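Local coordinates for protein Ribose/Galactose Isomerase (Vibrio parahaemolyticus, PDB 3ONO) that probably interconverts aldose and ketose sugar phosphates as a LacAB/RpiB-type isomerase, at residues Val28-His34 against Phe133-Thr138. Residue numbers count along the deposited sequence, not the author numbering.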
loop_
_atom_site.group_PDB
_atom_site.type_symbol
_atom_site.label_atom_id
_atom_site.label_comp_id
_atom_site.label_asym_id
_atom_site.label_seq_id
_atom_site.Cartn_x
_atom_site.Cartn_y
_atom_site.Cartn_z
ATOM N N VAL A 28 22.140 7.606 -1.113
ATOM C CA VAL A 28 21.385 7.977 -2.306
ATOM C C VAL A 28 21.579 9.436 -2.697
ATOM O O VAL A 28 22.030 9.737 -3.802
ATOM C CB VAL A 28 19.875 7.703 -2.135
ATOM C CG1 VAL A 28 19.116 8.199 -3.358
ATOM C CG2 VAL A 28 19.648 6.222 -1.909
ATOM N N ALA A 29 21.233 10.347 -1.788
ATOM C CA ALA A 29 21.256 11.758 -2.115
ATOM C C ALA A 29 22.684 12.255 -2.246
ATOM O O ALA A 29 22.981 13.086 -3.100
ATOM C CB ALA A 29 20.475 12.585 -1.064
ATOM N N GLY A 30 23.572 11.742 -1.404
ATOM C CA GLY A 30 24.978 12.099 -1.513
ATOM C C GLY A 30 25.539 11.662 -2.860
ATOM O O GLY A 30 26.252 12.413 -3.529
ATOM N N GLY A 31 25.198 10.447 -3.269
ATOM C CA GLY A 31 25.675 9.922 -4.536
ATOM C C GLY A 31 25.183 10.747 -5.707
ATOM O O GLY A 31 25.822 10.802 -6.751
ATOM N N LEU A 32 24.038 11.398 -5.533
ATOM C CA LEU A 32 23.466 12.229 -6.583
ATOM C C LEU A 32 23.969 13.675 -6.529
ATOM O O LEU A 32 23.488 14.530 -7.277
ATOM C CB LEU A 32 21.941 12.206 -6.496
ATOM C CG LEU A 32 21.269 10.906 -6.897
ATOM C CD1 LEU A 32 19.856 10.834 -6.345
ATOM C CD2 LEU A 32 21.271 10.790 -8.414
ATOM N N GLY A 33 24.921 13.954 -5.638
ATOM C CA GLY A 33 25.550 15.264 -5.584
ATOM C C GLY A 33 24.937 16.267 -4.624
ATOM O O GLY A 33 25.317 17.441 -4.608
ATOM N N HIS A 34 23.988 15.817 -3.816
ATOM C CA HIS A 34 23.351 16.701 -2.846
ATOM C C HIS A 34 24.170 16.773 -1.558
ATOM O O HIS A 34 24.977 15.884 -1.275
ATOM C CB HIS A 34 21.928 16.221 -2.539
ATOM C CG HIS A 34 21.056 16.091 -3.749
ATOM N ND1 HIS A 34 20.635 17.180 -4.484
ATOM C CD2 HIS A 34 20.503 15.003 -4.338
ATOM C CE1 HIS A 34 19.872 16.767 -5.481
ATOM N NE2 HIS A 34 19.774 15.449 -5.415
ATOM N N PHE A 133 14.039 7.866 -1.632
ATOM C CA PHE A 133 15.053 8.891 -1.806
ATOM C C PHE A 133 15.518 8.951 -3.257
ATOM O O PHE A 133 15.799 10.023 -3.790
ATOM C CB PHE A 133 16.243 8.665 -0.860
ATOM C CG PHE A 133 15.910 8.861 0.610
ATOM C CD1 PHE A 133 14.828 9.640 1.003
ATOM C CD2 PHE A 133 16.687 8.264 1.594
ATOM C CE1 PHE A 133 14.510 9.825 2.381
ATOM C CE2 PHE A 133 16.404 8.432 2.960
ATOM C CZ PHE A 133 15.297 9.229 3.365
ATOM N N GLU A 134 15.589 7.789 -3.892
ATOM C CA GLU A 134 15.957 7.719 -5.298
ATOM C C GLU A 134 15.021 8.543 -6.160
ATOM O O GLU A 134 15.464 9.235 -7.070
ATOM C CB GLU A 134 15.948 6.258 -5.777
ATOM C CG GLU A 134 17.034 5.435 -5.123
ATOM C CD GLU A 134 17.002 3.954 -5.543
ATOM O OE1 GLU A 134 16.077 3.551 -6.284
ATOM O OE2 GLU A 134 17.910 3.205 -5.123
ATOM N N LYS A 135 13.717 8.432 -5.910
ATOM C CA LYS A 135 12.751 9.175 -6.712
ATOM C C LYS A 135 12.609 10.644 -6.266
ATOM O O LYS A 135 12.340 11.527 -7.087
ATOM C CB LYS A 135 11.396 8.470 -6.715
ATOM C CG LYS A 135 11.420 7.037 -7.256
ATOM C CD LYS A 135 12.197 6.922 -8.548
ATOM C CE LYS A 135 12.197 5.441 -9.008
ATOM N NZ LYS A 135 13.236 5.152 -10.015
ATOM N N ALA A 136 12.792 10.922 -4.976
ATOM C CA ALA A 136 12.685 12.311 -4.486
ATOM C C ALA A 136 13.777 13.223 -5.020
ATOM O O ALA A 136 13.550 14.416 -5.232
ATOM C CB ALA A 136 12.696 12.367 -2.958
ATOM N N PHE A 137 14.962 12.664 -5.241
ATOM C CA PHE A 137 16.145 13.503 -5.417
ATOM C C PHE A 137 16.838 13.315 -6.771
ATOM O O PHE A 137 17.935 13.833 -6.998
ATOM C CB PHE A 137 17.102 13.282 -4.243
ATOM C CG PHE A 137 16.477 13.598 -2.903
ATOM C CD1 PHE A 137 15.859 14.811 -2.693
ATOM C CD2 PHE A 137 16.464 12.656 -1.884
ATOM C CE1 PHE A 137 15.265 15.115 -1.471
ATOM C CE2 PHE A 137 15.868 12.926 -0.674
ATOM C CZ PHE A 137 15.269 14.178 -0.456
ATOM N N THR A 138 16.175 12.587 -7.665
ATOM C CA THR A 138 16.635 12.430 -9.038
ATOM C C THR A 138 15.734 13.263 -9.946
ATOM O O THR A 138 14.519 13.298 -9.769
ATOM C CB THR A 138 16.546 10.954 -9.499
ATOM O OG1 THR A 138 17.275 10.108 -8.598
ATOM C CG2 THR A 138 17.109 10.783 -10.902
#
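V28 against F133, and A29 and L32 against F137, make the apolar centre of this contact, where the C-terminal ends of helices 18-31 and 125-136 meet. V28 points CG1 at the other helix, 3.8 Å from CB of F133 and 3.6 Å from backbone N of E134. The next residue, A29, brings CB to 4.1 Å from CD2 of F137, whose ring continues inward to I6 and V71 of the parallel sheet. Farther out, CD1 of L32 reaches to 3.6 Å from O of F137 and 3.5 Å from OG1 of T138.

A Schellman motif ends the first helix: H34 N bonds to A29 O (3.0 Å) and G33 N to G30 O (2.9 Å), G33 at positive phi. The chain thereby turns into strand 35-38, and H34 faces the other segment. NE2 of H34 donates to O of F137 (2.9 Å, N-H...O 167°), while the edge of the F137 ring meets the imidazole face, centroids 5.8 Å apart and planes at 62°. At the polar edge, within 133-138, OG1 of T138 donates to O of E134 (2.5 Å), and the E134 carboxylate pairs with K135 of the second subunit.

With ND1 accepting from M4 N, the pattern is consistent with a neutral H34 protonated on NE2.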